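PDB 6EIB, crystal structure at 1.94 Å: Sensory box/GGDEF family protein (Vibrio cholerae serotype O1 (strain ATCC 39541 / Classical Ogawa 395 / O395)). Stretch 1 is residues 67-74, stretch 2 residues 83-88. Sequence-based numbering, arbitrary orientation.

Stretch 1 67-74: VISDHHFC
Stretch 2 (83-88) IIVLEN

The contact is anchored by one pair of backbone hydrogen bonds between Phe73 and Val85. Phe73 N donates to Val85 O at 3.0 Å and Val85 N donates to Phe73 O at 2.9 Å, each with an N-H...acceptor angle of 168°. Two short, nearly linear bonds exchanged by the same two residues define a hydrogen-bonded antiparallel bridge, with the CA atoms of Phe73 and Val85 5.0 Å apart. The next pair, Cys74 with Ile84, is non-hydrogen-bonded, its CA atoms 4.7 Å apart, and the register runs back to His72 opposite Leu86, CA to CA 4.8 Å.

Backbone torsions (phi/psi) agree with this pairing: -114/146 for Phe73, -128/147 for Cys74, -120/129 for Ile84 and -112/126 for Val85, all extended. The carbonyls also receive CA-H...O contacts. Ile84 CA lies 3.4 Å from Phe73 O (angle at H 144°) and Cys74 CA 3.5 Å from Ile83 O (145°); His72 CA lies 3.4 Å from Val85 O, but its 124° angle is more bent. Phe73 O and Val85 O therefore each take an N-H and a CA-H from the opposing stretch.

Beyond the bridge, a water continues the link between the backbones. It accepts from Glu87 N at 2.9 Å and donates weakly to His71 O at 2.7 Å. Within the first stretch, His72 ND1 donates to Asp70 O (3.0 Å, 165°), which fixes the imidazole, with chi1 at 66° (p) and chi2 at -91°, against the preceding loop. Here the chain has left the helix that ends before Ile68 (-103/93); it passes through Ser69 (-72/-39), Asp70 (-70/154) and His71 (-44/143) before straightening at His72 (-169/160).

Side chains alternate across the sheet. Phe73 (chi1 m, chi2 -71°) and Val85 (chi1 t) share one face, where Phe73 CD2 meets Val85 CG1 at 4.0 Å, the methyl lying at the ring edge near its plane. Phe73 CZ also comes within 3.3 Å of Glu87 OE1, which approaches the ring obliquely. Glu87 has its CA-to-CB bond toward the first stretch and adopts chi1 m, chi2 t and chi3 -100°. The same OE1 is 4.1 Å from His71 CD2, at the edge of that ring, so it sits near both aromatic side chains; both carboxylate oxygens are hydrogen-bonded elsewhere in the structure.

Cys74 (chi1 t) and Ile84 (m, t) point to the other face. Cys74 is also bonded covalently to a group elsewhere in the structure. Buried Ile68 (m, t), its CA-to-CB bond toward the second stretch, packs against two residues there: its CD1 is 3.8 Å from Ile84 CG2, and its CG2 is 3.6 Å from Leu86 CD2. Leu86 (m, t) starts sideways, but its end comes nearer, and CD2 also reaches His72 CB at 3.6 Å. Together the two stretches bury 456 Å², both sides summed.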

# COMPACT_ATOMS: atom_id res chain seq x y z
N VAL A 67 1.34 12.04 -2.32
CA VAL A 67 -0.07 11.81 -2.62
C VAL A 67 -0.95 11.86 -1.37
O VAL A 67 -2.06 12.38 -1.43
CB VAL A 67 -0.25 10.46 -3.34
CG1 VAL A 67 -1.72 10.10 -3.44
CG2 VAL A 67 0.42 10.49 -4.72
N ILE A 68 -0.48 11.29 -0.27
CA ILE A 68 -1.26 11.31 0.96
C ILE A 68 -0.70 12.37 1.90
O ILE A 68 0.20 12.10 2.70
CB ILE A 68 -1.24 9.94 1.67
CG1 ILE A 68 -1.51 8.81 0.66
CG2 ILE A 68 -2.20 9.92 2.83
CD1 ILE A 68 -1.30 7.43 1.26
N SER A 69 -1.25 13.57 1.83
CA SER A 69 -0.71 14.65 2.64
C SER A 69 -1.05 14.42 4.11
O SER A 69 -0.23 14.70 4.99
CB SER A 69 -1.22 16.00 2.14
OG SER A 69 -2.64 16.04 2.14
N ASP A 70 -2.26 13.94 4.39
CA ASP A 70 -2.63 13.67 5.78
C ASP A 70 -1.90 12.48 6.40
O ASP A 70 -1.50 11.52 5.71
CB ASP A 70 -4.13 13.47 5.93
CG ASP A 70 -4.89 14.77 5.91
OD1 ASP A 70 -4.34 15.79 6.39
OD2 ASP A 70 -6.06 14.77 5.45
N HIS A 71 -1.79 12.54 7.73
CA HIS A 71 -1.14 11.52 8.54
C HIS A 71 -1.54 10.11 8.10
O HIS A 71 -2.69 9.87 7.70
CB HIS A 71 -1.45 11.71 10.04
CG HIS A 71 -0.66 10.80 10.94
ND1 HIS A 71 0.71 10.90 11.08
CD2 HIS A 71 -1.04 9.77 11.73
CE1 HIS A 71 1.14 9.97 11.92
NE2 HIS A 71 0.09 9.27 12.33
N HIS A 72 -0.57 9.21 8.16
CA HIS A 72 -0.73 7.85 7.68
C HIS A 72 0.49 7.09 8.16
O HIS A 72 1.49 7.70 8.53
CB HIS A 72 -0.85 7.83 6.16
CG HIS A 72 0.39 8.26 5.44
ND1 HIS A 72 0.64 9.57 5.09
CD2 HIS A 72 1.40 7.53 4.88
CE1 HIS A 72 1.78 9.65 4.43
NE2 HIS A 72 2.25 8.42 4.28
N PHE A 73 0.39 5.76 8.20
CA PHE A 73 1.50 4.91 8.57
C PHE A 73 1.88 4.10 7.34
O PHE A 73 0.99 3.76 6.58
CB PHE A 73 1.15 3.95 9.71
CG PHE A 73 0.59 4.63 10.93
CD1 PHE A 73 1.41 5.41 11.74
CD2 PHE A 73 -0.74 4.46 11.27
CE1 PHE A 73 0.89 6.02 12.91
CE2 PHE A 73 -1.27 5.07 12.44
CZ PHE A 73 -0.46 5.85 13.24
N CYS A 74 3.17 3.82 7.17
CA CYS A 74 3.64 3.02 6.04
C CYS A 74 4.52 1.88 6.50
O CYS A 74 5.27 2.03 7.47
CB CYS A 74 4.43 3.90 5.05
SG CYS A 74 5.33 2.92 3.74
N ILE A 83 2.19 -1.67 2.90
CA ILE A 83 0.90 -1.44 3.48
C ILE A 83 0.84 0.03 3.90
O ILE A 83 1.81 0.57 4.42
CB ILE A 83 0.70 -2.41 4.65
CG1 ILE A 83 -0.67 -2.28 5.30
CG2 ILE A 83 1.72 -2.12 5.70
CD1 ILE A 83 -0.89 -3.47 6.32
N ILE A 84 -0.30 0.66 3.65
CA ILE A 84 -0.56 2.01 4.13
C ILE A 84 -1.79 1.98 5.01
O ILE A 84 -2.85 1.48 4.61
CB ILE A 84 -0.75 2.99 2.98
CG1 ILE A 84 0.48 2.96 2.08
CG2 ILE A 84 -0.97 4.44 3.51
CD1 ILE A 84 0.25 3.68 0.77
N VAL A 85 -1.65 2.54 6.21
CA VAL A 85 -2.75 2.58 7.14
C VAL A 85 -3.19 4.00 7.32
O VAL A 85 -2.36 4.85 7.64
CB VAL A 85 -2.35 1.98 8.51
CG1 VAL A 85 -3.48 2.18 9.56
CG2 VAL A 85 -1.99 0.49 8.32
N LEU A 86 -4.49 4.26 7.11
CA LEU A 86 -4.99 5.65 7.16
C LEU A 86 -6.00 5.85 8.29
O LEU A 86 -7.12 5.34 8.22
CB LEU A 86 -5.63 6.06 5.83
CG LEU A 86 -4.90 6.06 4.47
CD1 LEU A 86 -5.91 6.25 3.36
CD2 LEU A 86 -3.95 7.23 4.38
N GLU A 87 -5.61 6.54 9.35
CA GLU A 87 -6.56 6.81 10.44
C GLU A 87 -7.67 7.78 10.06
O GLU A 87 -7.47 8.68 9.24
CB GLU A 87 -5.84 7.32 11.68
CG GLU A 87 -4.94 6.28 12.34
CD GLU A 87 -4.51 6.72 13.75
OE1 GLU A 87 -3.38 7.22 13.88
OE2 GLU A 87 -5.31 6.58 14.71
N ASN A 88 -8.83 7.59 10.66
CA ASN A 88 -9.97 8.47 10.43
C ASN A 88 -10.20 8.70 8.93
O ASN A 88 -10.39 9.85 8.49
CB ASN A 88 -9.80 9.81 11.18
CG ASN A 88 -11.11 10.47 11.44
OD1 ASN A 88 -12.14 9.79 11.55
ND2 ASN A 88 -11.11 11.80 11.59
O HOH W 1 -3.16 7.99 9.56